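PDB 2CNU: phosphoribosylaminoimidazole-succinocarboxamide synthase from Saccharomyces cerevisiae, which catalyses the ATP-dependent joining of 4-carboxy-5-aminoimidazole ribotide to aspartate, forming the succinocarboxamide intermediate of de novo purine biosynthesis. Local coordinates for residues Y42-E47 and G274-K279; I212-K217 and S240-N245; Y258-L263 and A290-A295. One frame throughout, in Å; residues are numbered along the deposited sequence. Where two conformers were deposited one is given.

Interaction 1: residues Y42-E47 and G274-K279. With ASP (aspartic acid), chain B; SO4 (sulfate ion), chain H.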
loop_
_atom_site.group_PDB
_atom_site.type_symbol
_atom_site.label_atom_id
_atom_site.label_comp_id
_atom_site.label_asym_id
_atom_site.label_seq_id
_atom_site.Cartn_x
_atom_site.Cartn_y
_atom_site.Cartn_z
ATOM N N TYR A 42 -10.167 -8.820 -6.380
ATOM C CA TYR A 42 -9.860 -9.970 -7.226
ATOM C C TYR A 42 -9.052 -9.556 -8.435
ATOM O O TYR A 42 -9.322 -10.012 -9.578
ATOM C CB TYR A 42 -11.146 -10.710 -7.644
ATOM C CG TYR A 42 -11.909 -11.204 -6.451
ATOM C CD1 TYR A 42 -11.459 -12.309 -5.712
ATOM C CD2 TYR A 42 -13.131 -10.699 -6.109
ATOM C CE1 TYR A 42 -12.151 -12.769 -4.598
ATOM C CE2 TYR A 42 -13.836 -11.165 -5.075
ATOM C CZ TYR A 42 -13.362 -12.223 -4.302
ATOM O OH TYR A 42 -14.159 -12.690 -3.294
ATOM N N ASP A 43 -8.130 -8.627 -8.223
ATOM C CA ASP A 43 -7.116 -8.100 -9.158
ATOM C C ASP A 43 -7.718 -7.451 -10.424
ATOM O O ASP A 43 -7.063 -7.359 -11.463
ATOM C CB ASP A 43 -6.017 -9.142 -9.470
ATOM C CG ASP A 43 -4.729 -8.524 -10.019
ATOM O OD1 ASP A 43 -4.365 -8.862 -11.173
ATOM O OD2 ASP A 43 -4.052 -7.760 -9.279
ATOM N N VAL A 44 -8.902 -6.848 -10.294
ATOM C CA VAL A 44 -9.400 -5.920 -11.330
ATOM C C VAL A 44 -9.934 -4.679 -10.660
ATOM O O VAL A 44 -10.423 -4.709 -9.542
ATOM C CB VAL A 44 -10.537 -6.497 -12.240
ATOM C CG1 VAL A 44 -10.055 -7.720 -13.086
ATOM C CG2 VAL A 44 -11.764 -6.864 -11.441
ATOM N N ILE A 45 -9.842 -3.569 -11.381
ATOM C CA ILE A 45 -10.340 -2.286 -10.910
ATOM C C ILE A 45 -11.850 -2.218 -11.100
ATOM O O ILE A 45 -12.350 -2.625 -12.145
ATOM C CB ILE A 45 -9.625 -1.143 -11.679
ATOM C CG1 ILE A 45 -8.101 -1.264 -11.579
ATOM C CG2 ILE A 45 -10.107 0.180 -11.202
ATOM C CD1 ILE A 45 -7.380 -0.342 -12.547
ATOM N N MET A 46 -12.563 -1.701 -10.123
ATOM C CA MET A 46 -13.977 -1.473 -10.258
ATOM C C MET A 46 -14.208 -0.290 -11.214
ATOM O O MET A 46 -13.352 0.567 -11.389
ATOM C CB MET A 46 -14.623 -1.173 -8.907
ATOM C CG MET A 46 -14.446 -2.319 -7.884
ATOM S SD MET A 46 -15.272 -3.806 -8.385
ATOM C CE MET A 46 -14.024 -4.651 -8.798
ATOM N N GLU A 47 -15.394 -0.260 -11.786
ATOM C CA GLU A 47 -15.730 0.833 -12.721
ATOM C C GLU A 47 -15.861 2.187 -12.025
ATOM O O GLU A 47 -15.465 3.175 -12.584
ATOM C CB GLU A 47 -17.016 0.507 -13.454
ATOM C CG GLU A 47 -17.420 1.430 -14.561
ATOM C CD GLU A 47 -18.359 2.532 -14.135
ATOM O OE1 GLU A 47 -18.502 3.489 -14.938
ATOM O OE2 GLU A 47 -18.970 2.464 -13.040
ATOM N N GLY A 274 -13.374 -10.935 -10.622
ATOM C CA GLY A 274 -12.433 -10.893 -11.701
ATOM C C GLY A 274 -12.915 -10.280 -12.985
ATOM O O GLY A 274 -12.152 -10.208 -13.941
ATOM N N VAL A 275 -14.134 -9.771 -12.991
ATOM C CA VAL A 275 -14.736 -9.188 -14.183
ATOM C C VAL A 275 -14.448 -7.688 -14.268
ATOM O O VAL A 275 -14.527 -6.950 -13.262
ATOM C CB VAL A 275 -16.241 -9.433 -14.202
ATOM C CG1 VAL A 275 -16.894 -8.825 -15.429
ATOM C CG2 VAL A 275 -16.577 -10.929 -14.163
ATOM N N ASN A 276 -14.035 -7.216 -15.434
ATOM C CA ASN A 276 -13.758 -5.793 -15.653
ATOM C C ASN A 276 -15.040 -4.996 -15.800
ATOM O O ASN A 276 -16.069 -5.510 -16.234
ATOM C CB ASN A 276 -12.863 -5.589 -16.866
ATOM C CG ASN A 276 -11.469 -6.080 -16.631
ATOM O OD1 ASN A 276 -11.119 -7.210 -16.987
ATOM N ND2 ASN A 276 -10.683 -5.268 -15.935
ATOM N N GLY A 277 -14.936 -3.683 -15.570
ATOM C CA GLY A 277 -16.038 -2.778 -15.829
ATOM C C GLY A 277 -17.224 -2.886 -14.896
ATOM O O GLY A 277 -18.310 -2.452 -15.267
ATOM N N VAL A 278 -17.040 -3.401 -13.675
ATOM C CA VAL A 278 -18.151 -3.622 -12.767
ATOM C C VAL A 278 -18.424 -2.404 -11.894
ATOM O O VAL A 278 -17.555 -1.920 -11.182
ATOM C CB VAL A 278 -17.870 -4.868 -11.864
ATOM C CG1 VAL A 278 -18.971 -4.988 -10.824
ATOM C CG2 VAL A 278 -17.829 -6.143 -12.726
ATOM N N LYS A 279 -19.657 -1.905 -11.958
ATOM C CA LYS A 279 -20.091 -0.796 -11.095
ATOM C C LYS A 279 -20.624 -1.348 -9.803
ATOM O O LYS A 279 -21.575 -2.127 -9.766
ATOM C CB LYS A 279 -21.146 0.033 -11.825
ATOM C CG LYS A 279 -21.566 1.236 -11.060
ATOM C CD LYS A 279 -22.549 2.122 -11.796
ATOM C CE LYS A 279 -22.801 3.397 -11.013
ATOM N NZ LYS A 279 -23.938 4.175 -11.621
HETATM N N ASP B . -6.901 -6.766 -2.318
HETATM C CA ASP B . -7.895 -6.849 -3.378
HETATM C C ASP B . -8.948 -7.896 -2.852
HETATM O O ASP B . -9.237 -7.771 -1.636
HETATM C CB ASP B . -7.076 -7.241 -4.604
HETATM C CG ASP B . -7.604 -6.703 -5.877
HETATM O OD1 ASP B . -6.850 -6.071 -6.637
HETATM O OD2 ASP B . -8.794 -6.890 -6.114
HETATM O OXT ASP B . -9.657 -8.796 -3.487
HETATM S S SO4 H . -12.971 -14.329 -0.125
HETATM O O1 SO4 H . -14.389 -14.505 -0.085
HETATM O O2 SO4 H . -12.612 -13.214 0.697
HETATM O O3 SO4 H . -12.327 -15.544 0.267
HETATM O O4 SO4 H . -12.684 -14.222 -1.540
HETATM O O HOH W 1 -14.583 -4.242 -12.490
HETATM O O HOH W 2 -12.271 -2.870 -14.837
#
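Glu47 and Val278 share the one direct hydrogen bond between these segments: Glu47 N donates to Val278 O over 2.8 Å. Two waters carry the rest of the polar contact. Both donate to Ile45 O; one also donates to Val275 O and accepts from Val278 N, while the other accepts from Gly277 N and, 3.1 Å from Asn276 ND2 to the water oxygen, from the Asn276 amide.

The apolar contact centres on Val44. Its CG1 lies anti to its own carbonyl carbon (chi1 -63°) and sits 3.4 Å from Gly274 O, with CG2 3.3 Å from Val275 O; the branched side chain rests mainly on these carbonyls, with Asn276 ND2 beside CG1. Gly274 and Gly277 both have positive phi, which glycine adopts easily. At the far end Glu47 OE2 runs beside the aliphatic part of Lys279, 3.5 Å from Lys279 CB, with the opposite charges near but not touching.

Tyr42 turns from Gly274 toward ligands. Tyr42 N donates to OXT of a bound aspartic acid, though the fit of the ligand's side-chain carboxylate is doubtful here, and Tyr42 OH gives its proton to a sulfate oxygen in the ring plane. Tyr42 and Asp43 form the type I' turn of a two-stranded beta hairpin, whose main-chain N-H groups face the aspartic acid; this may mark a place for the aspartate substrate.

Interaction 2: residues I212-K217 and S240-N245. With SO4 (sulfate ion), chain F.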
loop_
_atom_site.group_PDB
_atom_site.type_symbol
_atom_site.label_atom_id
_atom_site.label_comp_id
_atom_site.label_asym_id
_atom_site.label_seq_id
_atom_site.Cartn_x
_atom_site.Cartn_y
_atom_site.Cartn_z
ATOM N N ILE A 212 -4.897 -6.269 12.893
ATOM C CA ILE A 212 -3.739 -7.119 12.530
ATOM C C ILE A 212 -3.372 -6.867 11.048
ATOM O O ILE A 212 -4.188 -7.009 10.127
ATOM C CB ILE A 212 -3.997 -8.597 12.779
ATOM C CG1 ILE A 212 -4.175 -8.857 14.309
ATOM C CG2 ILE A 212 -2.879 -9.440 12.186
ATOM C CD1 ILE A 212 -4.650 -10.236 14.594
ATOM N N ILE A 213 -2.138 -6.376 10.880
ATOM C CA ILE A 213 -1.573 -6.178 9.562
ATOM C C ILE A 213 -0.816 -7.465 9.253
ATOM O O ILE A 213 0.276 -7.698 9.786
ATOM C CB ILE A 213 -0.704 -4.925 9.460
ATOM C CG1 ILE A 213 -1.527 -3.687 9.897
ATOM C CG2 ILE A 213 -0.166 -4.819 8.080
ATOM C CD1 ILE A 213 -0.797 -2.399 9.825
ATOM N N ALA A 214 -1.423 -8.351 8.494
ATOM C CA ALA A 214 -0.883 -9.716 8.305
ATOM C C ALA A 214 0.406 -9.705 7.509
ATOM O O ALA A 214 1.278 -10.570 7.687
ATOM C CB ALA A 214 -1.895 -10.564 7.614
ATOM N N ASP A 215 0.503 -8.768 6.574
ATOM C CA ASP A 215 1.645 -8.631 5.661
ATOM C C ASP A 215 1.579 -7.236 5.099
ATOM O O ASP A 215 0.528 -6.572 5.141
ATOM C CB ASP A 215 1.668 -9.715 4.595
ATOM C CG ASP A 215 0.392 -9.824 3.821
ATOM O OD1 ASP A 215 -0.246 -10.902 3.931
ATOM O OD2 ASP A 215 -0.005 -8.870 3.140
ATOM N N THR A 216 2.673 -6.800 4.506
ATOM C CA THR A 216 2.692 -5.500 3.885
ATOM C C THR A 216 3.774 -5.507 2.800
ATOM O O THR A 216 4.727 -6.274 2.867
ATOM C CB THR A 216 2.926 -4.369 4.896
ATOM O OG1 THR A 216 2.488 -3.107 4.373
ATOM C CG2 THR A 216 4.376 -4.250 5.251
ATOM N N LYS A 217 3.603 -4.601 1.821
ATOM C CA LYS A 217 4.507 -4.485 0.707
ATOM C C LYS A 217 5.128 -3.097 0.723
ATOM O O LYS A 217 4.417 -2.096 0.648
ATOM C CB LYS A 217 3.754 -4.701 -0.605
ATOM C CG LYS A 217 4.599 -4.686 -1.845
ATOM C CD LYS A 217 3.793 -4.726 -3.138
ATOM C CE LYS A 217 3.148 -3.317 -3.299
ATOM N NZ LYS A 217 3.539 -2.287 -4.342
ATOM N N SER A 240 -1.837 -1.753 0.269
ATOM C CA SER A 240 -0.484 -2.298 0.245
ATOM C C SER A 240 -0.273 -3.414 1.254
ATOM O O SER A 240 0.821 -3.983 1.350
ATOM C CB SER A 240 0.546 -1.188 0.516
ATOM O OG SER A 240 0.467 -0.744 1.834
ATOM N N SER A 241 -1.322 -3.760 1.995
ATOM C CA SER A 241 -1.214 -4.646 3.141
ATOM C C SER A 241 -2.478 -5.441 3.284
ATOM O O SER A 241 -3.517 -5.008 2.832
ATOM C CB SER A 241 -1.101 -3.840 4.432
ATOM O OG SER A 241 -0.213 -2.776 4.322
ATOM N N ARG A 242 -2.436 -6.546 3.995
ATOM C CA ARG A 242 -3.599 -7.318 4.347
ATOM C C ARG A 242 -3.973 -6.926 5.754
ATOM O O ARG A 242 -3.279 -7.251 6.676
ATOM C CB ARG A 242 -3.282 -8.761 4.252
ATOM C CG ARG A 242 -4.281 -9.750 4.526
ATOM C CD ARG A 242 -3.948 -11.172 4.092
ATOM N NE ARG A 242 -4.199 -11.418 2.679
ATOM C CZ ARG A 242 -3.299 -11.755 1.758
ATOM N NH1 ARG A 242 -3.711 -12.066 0.535
ATOM N NH2 ARG A 242 -2.025 -11.820 2.034
ATOM N N PHE A 243 -5.109 -6.204 5.907
ATOM C CA PHE A 243 -5.665 -5.839 7.211
ATOM C C PHE A 243 -6.759 -6.853 7.617
ATOM O O PHE A 243 -7.659 -7.147 6.809
ATOM C CB PHE A 243 -6.318 -4.457 7.105
ATOM C CG PHE A 243 -5.409 -3.250 7.163
ATOM C CD1 PHE A 243 -4.060 -3.266 6.792
ATOM C CD2 PHE A 243 -5.938 -2.062 7.532
ATOM C CE1 PHE A 243 -3.308 -2.103 6.825
ATOM C CE2 PHE A 243 -5.190 -0.905 7.582
ATOM C CZ PHE A 243 -3.839 -0.955 7.250
ATOM N N TRP A 244 -6.672 -7.205 8.890
ATOM C CA TRP A 244 -7.662 -8.071 9.559
ATOM C C TRP A 244 -8.128 -7.387 10.841
ATOM O O TRP A 244 -7.390 -6.686 11.524
ATOM C CB TRP A 244 -7.075 -9.416 9.942
ATOM C CG TRP A 244 -6.610 -10.269 8.799
ATOM C CD1 TRP A 244 -7.074 -10.298 7.522
ATOM C CD2 TRP A 244 -5.628 -11.297 8.903
ATOM N NE1 TRP A 244 -6.472 -11.299 6.846
ATOM C CE2 TRP A 244 -5.583 -11.926 7.665
ATOM C CE3 TRP A 244 -4.808 -11.734 9.922
ATOM C CZ2 TRP A 244 -4.719 -13.037 7.424
ATOM C CZ3 TRP A 244 -3.958 -12.858 9.676
ATOM C CH2 TRP A 244 -3.958 -13.461 8.424
ATOM N N ASN A 245 -9.338 -7.697 11.259
ATOM C CA ASN A 245 -9.856 -7.298 12.575
ATOM C C ASN A 245 -9.193 -8.110 13.652
ATOM O O ASN A 245 -9.304 -9.360 13.688
ATOM C CB ASN A 245 -11.348 -7.529 12.584
ATOM C CG ASN A 245 -12.044 -7.148 13.909
ATOM O OD1 ASN A 245 -11.561 -7.379 15.005
ATOM N ND2 ASN A 245 -13.204 -6.552 13.793
HETATM S S SO4 F . -0.162 -12.235 -1.126
HETATM O O1 SO4 F . 1.243 -11.748 -1.177
HETATM O O2 SO4 F . -0.402 -12.998 -2.353
HETATM O O3 SO4 F . -0.275 -13.102 0.018
HETATM O O4 SO4 F . -1.113 -11.154 -0.996
HETATM O O HOH W 3 1.569 -7.223 1.457
HETATM O O HOH W 4 3.186 -1.036 2.880
#
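Trp244 takes the methyl group of Ala214 on one face of its indole: Ala214 CB stands 3.6 Å from the centroid of the six-membered ring and 8° off its normal, a CH-pi contact that suits a side chain this small. Ile212 CG2 meets the same ring obliquely, 3.8 Å from Trp244 CE3. The Phe243 ring is likewise approached obliquely, by Ile213 CG1. The guanidinium of Arg242 works through its edge. Arg242 NH2 forms a salt bridge with Asp215 OD1 (2.8 Å), meeting the carboxylate on its syn side with the two planes 85° apart, and it also donates to O3 of a sulfate at 3.0 Å. The chain of Arg242 reaches out with CG anti to the backbone N (chi1 -179°) before bending at chi3. A second sulfate pairs with Arg242 NE and is also bonded by Trp244 NE1; such anions may mark a site made for phosphate.

The backbones run antiparallel. Ile212 and Trp244 exchange two hydrogen bonds, Ala214 N donates to Arg242 O (2.8 Å), and Lys217 N to Ser240 O. Ala214 is helical in phi and psi, a beta bulge in the strand, which brings its methyl and Asp215 to bear on Arg242 and Trp244 together. Along the opposite face Thr216 OG1 and Ser241 OG lie 2.7 Å apart, and a water joins Thr216 OG1 to Ser240 OG, itself bonded to Thr237 N.

Helix 185-209 packs on the face carrying Ile213 and Thr216, through Ala206 and Tyr199; strand 119-122 pairs with the other edge of strand 211-222, and Phe243 bonds through its backbone to Tyr258.

Interaction 3: residues Y258-L263 and A290-A295. With ASP (aspartic acid), chain B; SO4 (sulfate ion), chain H.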
loop_
_atom_site.group_PDB
_atom_site.type_symbol
_atom_site.label_atom_id
_atom_site.label_comp_id
_atom_site.label_asym_id
_atom_site.label_seq_id
_atom_site.Cartn_x
_atom_site.Cartn_y
_atom_site.Cartn_z
ATOM N N TYR A 258 -10.574 -6.738 6.146
ATOM C CA TYR A 258 -11.069 -5.578 6.894
ATOM C C TYR A 258 -11.695 -4.573 5.974
ATOM O O TYR A 258 -12.752 -4.034 6.257
ATOM C CB TYR A 258 -9.939 -4.957 7.713
ATOM C CG TYR A 258 -10.287 -3.836 8.643
ATOM C CD1 TYR A 258 -10.373 -2.524 8.172
ATOM C CD2 TYR A 258 -10.444 -4.054 10.002
ATOM C CE1 TYR A 258 -10.617 -1.518 9.014
ATOM C CE2 TYR A 258 -10.758 -3.013 10.868
ATOM C CZ TYR A 258 -10.751 -1.726 10.385
ATOM O OH TYR A 258 -10.933 -0.638 11.155
ATOM N N ASP A 259 -11.043 -4.290 4.862
ATOM C CA ASP A 259 -11.407 -3.249 3.921
ATOM C C ASP A 259 -12.385 -3.670 2.854
ATOM O O ASP A 259 -13.232 -2.895 2.439
ATOM C CB ASP A 259 -10.157 -2.690 3.227
ATOM C CG ASP A 259 -9.227 -3.735 2.605
ATOM O OD1 ASP A 259 -8.733 -3.451 1.460
ATOM O OD2 ASP A 259 -8.842 -4.722 3.243
ATOM N N LYS A 260 -12.231 -4.897 2.361
ATOM C CA LYS A 260 -12.838 -5.315 1.115
ATOM C C LYS A 260 -13.836 -6.444 1.219
ATOM O O LYS A 260 -14.367 -6.859 0.186
ATOM C CB LYS A 260 -11.749 -5.677 0.120
ATOM C CG LYS A 260 -11.174 -4.416 -0.288
ATOM C CD LYS A 260 -10.380 -4.644 -1.465
ATOM C CE LYS A 260 -9.737 -3.411 -1.876
ATOM N NZ LYS A 260 -8.525 -3.796 -2.666
ATOM N N GLN A 261 -14.146 -6.950 2.406
ATOM C CA GLN A 261 -15.010 -8.134 2.457
ATOM C C GLN A 261 -16.385 -7.809 1.929
ATOM O O GLN A 261 -17.025 -8.666 1.291
ATOM C CB GLN A 261 -15.112 -8.729 3.861
ATOM C CG GLN A 261 -15.609 -10.125 3.800
ATOM C CD GLN A 261 -14.627 -11.002 3.050
ATOM O OE1 GLN A 261 -13.441 -11.040 3.353
ATOM N NE2 GLN A 261 -15.114 -11.765 2.079
ATOM N N PHE A 262 -16.890 -6.622 2.216
ATOM C CA PHE A 262 -18.270 -6.284 1.801
ATOM C C PHE A 262 -18.340 -6.312 0.275
ATOM O O PHE A 262 -19.294 -6.850 -0.312
ATOM C CB PHE A 262 -18.695 -4.863 2.222
ATOM C CG PHE A 262 -18.271 -4.453 3.590
ATOM C CD1 PHE A 262 -18.415 -5.316 4.660
ATOM C CD2 PHE A 262 -17.729 -3.181 3.824
ATOM C CE1 PHE A 262 -18.014 -4.921 5.945
ATOM C CE2 PHE A 262 -17.373 -2.776 5.112
ATOM C CZ PHE A 262 -17.493 -3.654 6.158
ATOM N N LEU A 263 -17.337 -5.718 -0.366
ATOM C CA LEU A 263 -17.256 -5.699 -1.809
ATOM C C LEU A 263 -17.082 -7.111 -2.391
ATOM O O LEU A 263 -17.763 -7.497 -3.339
ATOM C CB LEU A 263 -16.115 -4.760 -2.232
ATOM C CG LEU A 263 -15.730 -4.766 -3.703
ATOM C CD1 LEU A 263 -16.941 -4.405 -4.551
ATOM C CD2 LEU A 263 -14.626 -3.823 -3.936
ATOM N N ALA A 290 -17.004 3.821 4.560
ATOM C CA ALA A 290 -17.066 3.945 6.018
ATOM C C ALA A 290 -15.972 3.119 6.674
ATOM O O ALA A 290 -15.430 3.456 7.720
ATOM C CB ALA A 290 -18.465 3.487 6.494
ATOM N N LYS A 291 -15.663 1.969 6.077
ATOM C CA LYS A 291 -14.625 1.105 6.599
ATOM C C LYS A 291 -13.248 1.754 6.434
ATOM O O LYS A 291 -12.388 1.588 7.289
ATOM C CB LYS A 291 -14.784 -0.236 6.034
ATOM C CG LYS A 291 -14.067 -1.261 6.783
ATOM C CD LYS A 291 -14.527 -1.442 8.211
ATOM C CE LYS A 291 -13.969 -2.592 8.911
ATOM N NZ LYS A 291 -14.389 -3.809 8.511
ATOM N N TYR A 292 -12.977 2.462 5.331
ATOM C CA TYR A 292 -11.726 3.217 5.227
ATOM C C TYR A 292 -11.635 4.306 6.289
ATOM O O TYR A 292 -10.561 4.550 6.858
ATOM C CB TYR A 292 -11.574 3.865 3.840
ATOM C CG TYR A 292 -11.230 2.870 2.749
ATOM C CD1 TYR A 292 -10.076 2.109 2.837
ATOM C CD2 TYR A 292 -12.046 2.701 1.659
ATOM C CE1 TYR A 292 -9.759 1.184 1.839
ATOM C CE2 TYR A 292 -11.744 1.829 0.643
ATOM C CZ TYR A 292 -10.615 1.037 0.779
ATOM O OH TYR A 292 -10.341 0.158 -0.240
ATOM N N ILE A 293 -12.718 5.003 6.566
ATOM C CA ILE A 293 -12.721 6.042 7.609
ATOM C C ILE A 293 -12.401 5.372 8.905
ATOM O O ILE A 293 -11.599 5.886 9.696
ATOM C CB ILE A 293 -14.066 6.791 7.642
ATOM C CG1 ILE A 293 -14.221 7.605 6.350
ATOM C CG2 ILE A 293 -14.156 7.654 8.889
ATOM C CD1 ILE A 293 -15.638 8.086 6.131
ATOM N N GLU A 294 -12.993 4.229 9.221
ATOM C CA GLU A 294 -12.722 3.561 10.487
ATOM C C GLU A 294 -11.258 3.134 10.561
ATOM O O GLU A 294 -10.643 3.249 11.610
ATOM C CB GLU A 294 -13.692 2.341 10.611
ATOM C CG GLU A 294 -13.568 1.509 11.804
ATOM C CD GLU A 294 -13.864 2.193 13.065
ATOM O OE1 GLU A 294 -13.495 1.569 14.117
ATOM O OE2 GLU A 294 -14.468 3.273 13.147
ATOM N N ALA A 295 -10.689 2.603 9.475
ATOM C CA ALA A 295 -9.260 2.254 9.496
ATOM C C ALA A 295 -8.413 3.448 9.786
ATOM O O ALA A 295 -7.463 3.414 10.585
ATOM C CB ALA A 295 -8.810 1.661 8.158
HETATM N N ASP B . -6.901 -6.766 -2.318
HETATM C CA ASP B . -7.895 -6.849 -3.378
HETATM C C ASP B . -8.948 -7.896 -2.852
HETATM O O ASP B . -9.237 -7.771 -1.636
HETATM C CB ASP B . -7.076 -7.241 -4.604
HETATM C CG ASP B . -7.604 -6.703 -5.877
HETATM O OD1 ASP B . -6.850 -6.071 -6.637
HETATM O OD2 ASP B . -8.794 -6.890 -6.114
HETATM O OXT ASP B . -9.657 -8.796 -3.487
HETATM S S SO4 H . -12.971 -14.329 -0.125
HETATM O O1 SO4 H . -14.389 -14.505 -0.085
HETATM O O2 SO4 H . -12.612 -13.214 0.697
HETATM O O3 SO4 H . -12.327 -15.544 0.267
HETATM O O4 SO4 H . -12.684 -14.222 -1.540
HETATM O O HOH W 5 -11.634 -0.997 13.746
HETATM O O HOH W 6 -8.104 -1.079 0.296
#
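Asp259 and Lys291 mark the nearest approach of the two backbones, CA to CA 6.0 Å, where the turn leading into helix 261-269 passes the side of helix 282-300. The second segment is regular helix, with Ala295 N bonded to Lys291 O, so Lys291 and Ala295, one turn apart, both project toward Tyr258.

Lys291 carries the contact. Its chain bends at chi2 (62°) and again at chi4 (-70°), folding CE over the centre of the Tyr258 ring, 3.5 Å from the ring centroid. Lys291 NZ continues over that face in a cation-pi interaction and donates to Tyr258 O at 2.8 Å, in the carbonyl plane and on a lone pair. A long aliphatic chain ending in a charge fits this place, apolar against the ring and charged at the carbonyl. Phe262 adds its edge, CE2 lying 3.7 Å from Lys291 CB. A serine in place of Tyr258 has no ring, and the Lys291 ammonium, without its cation-pi partner, would probably be freer to turn, with a gap opening beside Ala295 CB.

Each phenol ends on a water. Tyr258 OH reaches Glu294 OE1 through one; Tyr292 OH donates to a second, 2.6 Å from Tyr292 OH to the water oxygen, which donates to Asp259 OD1. Beside them Lys260 CE lies near Tyr292 OH, while Lys260 NZ donates to Ser40 O and approaches the bound aspartic acid.

The turn before helix 261-269, and its first turn, are thus joined to helix 282-300, where Phe262 also touches Arg287 and Leu263 touches Ile284. Tyr292 extends onto Leu56 and Leu57 of helix 53-67.

Interaction 2 is the most central, a buried strand pair; interaction 3 is a buried contact of a turn and helix start with helix 282-300, farther out, and interaction 1 a surface contact between a beta hairpin and a loop. Their chemistry follows: main-chain bonds, interrupted by a bulge, with a salt bridge and a CH-pi contact in the sheet, a lysine over a tyrosine face where a turn meets a helix, and polar contact carried largely by water at the surface. Interactions 2 and 3 join directly where strand 241-245 leads on toward helix 261-269. Interactions 1 and 3 meet through Met46 and Leu263 and touch the same aspartic acid and sulfate. Interactions 1 and 2 do not touch.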